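Local coordinates for protein piwi (PDB 6KR6) that binds piRNAs, guide RNAs of 24 to 30 nucleotides, and with them represses transposable elements, at residues Thr564-Thr577 against Leu760-Ser772. Sequence-based numbering, arbitrary orientation.
Sequences TPWMIELPLSGLMT and LTYKMCHLYYNWS. With nucleotides of chain B.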
# COMPACT_ATOMS: atom_id res chain seq x y z
N THR A 564 1.92 22.09 20.32
CA THR A 564 0.71 21.55 19.72
C THR A 564 -0.10 22.65 19.05
O THR A 564 -0.56 23.57 19.74
CB THR A 564 -0.12 20.84 20.78
OG1 THR A 564 0.72 19.96 21.54
CG2 THR A 564 -1.22 20.03 20.14
N PRO A 565 -0.30 22.60 17.73
CA PRO A 565 -1.12 23.64 17.08
C PRO A 565 -2.61 23.49 17.36
O PRO A 565 -3.29 24.51 17.54
CB PRO A 565 -0.80 23.46 15.59
CG PRO A 565 0.46 22.68 15.55
CD PRO A 565 0.42 21.78 16.74
N TRP A 566 -3.13 22.27 17.38
CA TRP A 566 -4.54 22.05 17.65
C TRP A 566 -4.73 20.66 18.23
O TRP A 566 -3.77 19.88 18.35
CB TRP A 566 -5.39 22.26 16.39
CG TRP A 566 -5.13 21.29 15.27
CD1 TRP A 566 -5.58 20.00 15.18
CD2 TRP A 566 -4.39 21.54 14.06
NE1 TRP A 566 -5.15 19.43 14.00
CE2 TRP A 566 -4.42 20.35 13.30
CE3 TRP A 566 -3.69 22.64 13.56
CZ2 TRP A 566 -3.79 20.24 12.07
CZ3 TRP A 566 -3.07 22.53 12.34
CH2 TRP A 566 -3.12 21.34 11.60
N MET A 567 -5.97 20.34 18.59
CA MET A 567 -6.28 19.07 19.25
C MET A 567 -7.73 18.71 18.96
O MET A 567 -8.54 19.55 18.59
CB MET A 567 -6.01 19.17 20.77
CG MET A 567 -6.37 17.94 21.62
SD MET A 567 -5.68 16.37 21.07
CE MET A 567 -3.97 16.79 20.80
N ILE A 568 -8.02 17.42 19.09
CA ILE A 568 -9.35 16.89 18.85
C ILE A 568 -10.03 16.65 20.20
O ILE A 568 -9.37 16.52 21.24
CB ILE A 568 -9.27 15.59 18.02
CG1 ILE A 568 -10.66 15.09 17.60
CG2 ILE A 568 -8.52 14.50 18.78
CD1 ILE A 568 -11.45 16.10 16.82
N GLU A 569 -11.36 16.61 20.19
CA GLU A 569 -12.12 16.22 21.37
C GLU A 569 -11.97 14.72 21.59
O GLU A 569 -12.44 13.92 20.78
CB GLU A 569 -13.59 16.61 21.20
CG GLU A 569 -13.86 18.10 21.30
CD GLU A 569 -15.33 18.43 21.10
OE1 GLU A 569 -15.99 17.73 20.30
OE2 GLU A 569 -15.82 19.38 21.74
N LEU A 570 -11.31 14.34 22.68
CA LEU A 570 -10.95 12.95 22.94
C LEU A 570 -11.57 12.47 24.24
O LEU A 570 -11.07 12.79 25.33
CB LEU A 570 -9.43 12.79 22.99
CG LEU A 570 -8.87 11.40 23.29
CD1 LEU A 570 -9.29 10.41 22.22
CD2 LEU A 570 -7.36 11.45 23.42
N PRO A 571 -12.66 11.69 24.19
CA PRO A 571 -13.31 11.21 25.43
C PRO A 571 -12.75 9.87 25.91
O PRO A 571 -13.48 8.88 26.05
CB PRO A 571 -14.78 11.11 24.99
CG PRO A 571 -14.69 10.71 23.55
CD PRO A 571 -13.45 11.38 22.99
N LEU A 572 -11.45 9.85 26.18
CA LEU A 572 -10.80 8.65 26.69
C LEU A 572 -9.64 9.06 27.60
O LEU A 572 -8.94 10.03 27.32
CB LEU A 572 -10.29 7.75 25.56
CG LEU A 572 -11.28 6.71 25.04
CD1 LEU A 572 -10.64 5.85 23.96
CD2 LEU A 572 -11.80 5.84 26.18
N SER A 573 -9.46 8.31 28.68
CA SER A 573 -8.45 8.60 29.69
C SER A 573 -7.33 7.58 29.63
O SER A 573 -7.59 6.37 29.52
CB SER A 573 -9.08 8.62 31.09
OG SER A 573 -10.16 9.53 31.17
N GLY A 574 -6.09 8.05 29.72
CA GLY A 574 -4.94 7.17 29.71
C GLY A 574 -4.76 6.37 28.43
O GLY A 574 -4.40 5.18 28.50
N LEU A 575 -5.00 6.98 27.28
CA LEU A 575 -4.86 6.32 25.99
C LEU A 575 -3.57 6.74 25.32
O LEU A 575 -3.27 7.94 25.22
CB LEU A 575 -6.05 6.64 25.09
CG LEU A 575 -5.86 6.44 23.58
CD1 LEU A 575 -5.55 4.99 23.23
CD2 LEU A 575 -7.09 6.92 22.82
N MET A 576 -2.79 5.76 24.88
CA MET A 576 -1.59 5.98 24.09
C MET A 576 -1.82 5.40 22.70
O MET A 576 -2.07 4.20 22.56
CB MET A 576 -0.37 5.35 24.76
CG MET A 576 0.80 5.08 23.83
SD MET A 576 2.31 4.89 24.79
CE MET A 576 3.35 4.00 23.64
N THR A 577 -1.75 6.26 21.68
CA THR A 577 -1.91 5.84 20.30
C THR A 577 -0.54 5.68 19.67
O THR A 577 0.28 6.60 19.72
CB THR A 577 -2.73 6.86 19.51
OG1 THR A 577 -3.87 7.25 20.28
CG2 THR A 577 -3.21 6.25 18.20
N LEU A 760 -13.11 6.89 16.97
CA LEU A 760 -11.79 7.21 17.49
C LEU A 760 -10.75 7.26 16.38
O LEU A 760 -9.86 8.11 16.38
CB LEU A 760 -11.38 6.20 18.56
CG LEU A 760 -9.94 6.28 19.07
CD1 LEU A 760 -9.64 7.65 19.65
CD2 LEU A 760 -9.68 5.19 20.10
N THR A 761 -10.84 6.33 15.42
CA THR A 761 -9.90 6.35 14.30
C THR A 761 -10.10 7.58 13.42
O THR A 761 -9.13 8.22 13.00
CB THR A 761 -10.05 5.07 13.48
OG1 THR A 761 -9.95 3.93 14.35
CG2 THR A 761 -8.97 4.99 12.42
N TYR A 762 -11.36 7.94 13.15
CA TYR A 762 -11.62 9.15 12.39
C TYR A 762 -11.10 10.39 13.12
O TYR A 762 -10.59 11.32 12.49
CB TYR A 762 -13.12 9.28 12.10
CG TYR A 762 -13.46 10.41 11.15
CD1 TYR A 762 -12.89 10.49 9.88
CD2 TYR A 762 -14.38 11.39 11.51
CE1 TYR A 762 -13.20 11.51 9.01
CE2 TYR A 762 -14.70 12.42 10.64
CZ TYR A 762 -14.11 12.48 9.40
OH TYR A 762 -14.43 13.50 8.53
N LYS A 763 -11.21 10.40 14.45
CA LYS A 763 -10.63 11.49 15.24
C LYS A 763 -9.12 11.53 15.08
O LYS A 763 -8.55 12.59 14.79
CB LYS A 763 -11.00 11.32 16.72
CG LYS A 763 -12.40 11.76 17.09
CD LYS A 763 -12.67 11.49 18.56
CE LYS A 763 -14.10 11.83 18.95
NZ LYS A 763 -14.41 13.27 18.77
N MET A 764 -8.46 10.39 15.26
CA MET A 764 -7.01 10.33 15.13
C MET A 764 -6.55 10.69 13.73
O MET A 764 -5.37 11.00 13.53
CB MET A 764 -6.50 8.94 15.51
CG MET A 764 -6.76 8.54 16.95
SD MET A 764 -6.10 9.72 18.15
CE MET A 764 -4.37 9.75 17.69
N CYS A 765 -7.44 10.64 12.74
CA CYS A 765 -7.13 11.10 11.40
C CYS A 765 -7.06 12.63 11.28
O CYS A 765 -6.72 13.13 10.20
CB CYS A 765 -8.15 10.56 10.40
SG CYS A 765 -7.83 8.87 9.84
N HIS A 766 -7.35 13.38 12.35
CA HIS A 766 -7.39 14.84 12.29
C HIS A 766 -6.11 15.51 12.79
O HIS A 766 -6.06 16.74 12.82
CB HIS A 766 -8.57 15.37 13.12
CG HIS A 766 -9.91 15.15 12.49
ND1 HIS A 766 -10.56 13.94 12.52
CD2 HIS A 766 -10.74 16.00 11.83
CE1 HIS A 766 -11.73 14.05 11.90
NE2 HIS A 766 -11.86 15.29 11.47
N LEU A 767 -5.09 14.75 13.17
CA LEU A 767 -4.00 15.28 13.98
C LEU A 767 -2.65 15.30 13.26
O LEU A 767 -1.60 15.29 13.91
CB LEU A 767 -3.88 14.48 15.28
CG LEU A 767 -5.04 14.58 16.28
CD1 LEU A 767 -4.94 13.49 17.32
CD2 LEU A 767 -5.06 15.95 16.94
N TYR A 768 -2.65 15.33 11.93
CA TYR A 768 -1.41 15.49 11.18
C TYR A 768 -1.20 16.97 10.90
O TYR A 768 -1.90 17.56 10.07
CB TYR A 768 -1.43 14.68 9.88
CG TYR A 768 -0.11 14.67 9.15
CD1 TYR A 768 1.01 14.07 9.72
CD2 TYR A 768 0.03 15.27 7.91
CE1 TYR A 768 2.23 14.07 9.06
CE2 TYR A 768 1.24 15.27 7.24
CZ TYR A 768 2.34 14.67 7.82
OH TYR A 768 3.54 14.66 7.16
N TYR A 769 -0.23 17.57 11.59
CA TYR A 769 -0.10 19.02 11.63
C TYR A 769 0.49 19.62 10.36
O TYR A 769 0.41 20.85 10.19
CB TYR A 769 0.74 19.42 12.85
CG TYR A 769 0.08 19.07 14.16
CD1 TYR A 769 -1.28 19.25 14.35
CD2 TYR A 769 0.82 18.53 15.21
CE1 TYR A 769 -1.89 18.93 15.54
CE2 TYR A 769 0.22 18.20 16.41
CZ TYR A 769 -1.14 18.40 16.57
OH TYR A 769 -1.74 18.07 17.76
N ASN A 770 1.08 18.82 9.48
CA ASN A 770 1.55 19.35 8.21
C ASN A 770 0.42 19.51 7.19
O ASN A 770 0.66 20.06 6.11
CB ASN A 770 2.64 18.45 7.61
CG ASN A 770 4.04 18.92 7.94
OD1 ASN A 770 4.23 19.73 8.85
ND2 ASN A 770 5.02 18.43 7.20
N TRP A 771 -0.78 19.05 7.51
CA TRP A 771 -1.92 19.12 6.60
C TRP A 771 -3.12 19.66 7.37
O TRP A 771 -3.55 19.05 8.36
CB TRP A 771 -2.22 17.74 6.01
CG TRP A 771 -3.31 17.74 4.97
CD1 TRP A 771 -4.57 17.23 5.11
CD2 TRP A 771 -3.23 18.26 3.64
NE1 TRP A 771 -5.27 17.40 3.95
CE2 TRP A 771 -4.48 18.03 3.03
CE3 TRP A 771 -2.23 18.90 2.91
CZ2 TRP A 771 -4.75 18.42 1.72
CZ3 TRP A 771 -2.50 19.29 1.61
CH2 TRP A 771 -3.75 19.05 1.03
N SER A 772 -3.66 20.79 6.92
CA SER A 772 -4.78 21.44 7.60
C SER A 772 -6.11 20.73 7.31
O SER A 772 -7.08 21.37 6.88
CB SER A 772 -4.86 22.91 7.20
OG SER A 772 -4.75 23.05 5.79
P U B 3 7.30 20.96 3.68
OP1 U B 3 7.64 20.11 4.85
OP2 U B 3 8.15 20.91 2.46
O5' U B 3 5.80 20.64 3.26
C5' U B 3 4.78 20.52 4.24
C4' U B 3 3.43 20.29 3.61
O4' U B 3 3.10 21.39 2.72
C3' U B 3 3.31 19.05 2.73
O3' U B 3 3.07 17.89 3.50
C2' U B 3 2.15 19.40 1.79
O2' U B 3 0.91 19.09 2.39
C1' U B 3 2.27 20.93 1.68
N1 U B 3 2.82 21.38 0.38
C2 U B 3 1.90 21.59 -0.64
O2 U B 3 0.71 21.39 -0.50
N3 U B 3 2.44 22.02 -1.83
C4 U B 3 3.76 22.27 -2.10
O4 U B 3 4.09 22.66 -3.22
C5 U B 3 4.65 22.05 -1.00
C6 U B 3 4.16 21.62 0.18
P U B 4 4.04 16.61 3.41
OP1 U B 4 4.20 16.07 4.79
OP2 U B 4 5.24 16.98 2.62
O5' U B 4 3.20 15.55 2.57
C5' U B 4 1.82 15.34 2.85
C4' U B 4 1.03 15.09 1.60
O4' U B 4 1.19 16.21 0.69
C3' U B 4 1.43 13.84 0.81
O3' U B 4 0.26 13.21 0.27
C2' U B 4 2.28 14.40 -0.32
O2' U B 4 2.32 13.60 -1.48
C1' U B 4 1.62 15.75 -0.57
N1 U B 4 2.52 16.75 -1.16
C2 U B 4 1.98 17.73 -1.97
O2 U B 4 0.78 17.82 -2.20
N3 U B 4 2.88 18.62 -2.48
C4 U B 4 4.25 18.63 -2.29
O4 U B 4 4.94 19.50 -2.83
C5 U B 4 4.74 17.57 -1.45
C6 U B 4 3.88 16.69 -0.93
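Tyr-769 turns its edge to the indole of Trp-566 in a T-shaped stack, the planes at 89° and CD1 of the tyrosine 3.5 Å from CE2 of the tryptophan. The same phenol ring is covered by Pro-565, whose CD sits over its centre as a CH-pi contact, and Tyr-769 OH, at the tip of that ring, donates a hydrogen bond to Trp-566 O (2.8 Å), nearly in line with the carbonyl. On the tryptophan, CG lies between backbone N and carbonyl carbon (chi1 64°), a rotation that brings the indole across to 760-772. There Trp-566 NE1 donates a hydrogen bond to His-766 O, 3.1 Å long, almost straight and close to the indole plane. A leucine in place of Trp-566 would probably leave His-766 O without this donor and Tyr-769 without the face its edge rests on. Both segments belong to the RNase H-like PIWI domain of this Argonaute-family protein, and the far side of the loop 765-772 faces the RNA: Tyr-768 OH donates to OP1 of U4 of chain B (2.8 Å). Further along, Lys-763 runs extended across Ile-568 at about a right angle, then bends at its last torsion (chi4 -63°) to bring NZ within 2.9 Å of Glu-569 O; Gln-408 is a second partner of that ammonium. Leu-760, in the last turns of helix 754-764, sets CD1 against Leu-570 and CD2 against Leu-572, and touches Leu-575 with either methyl.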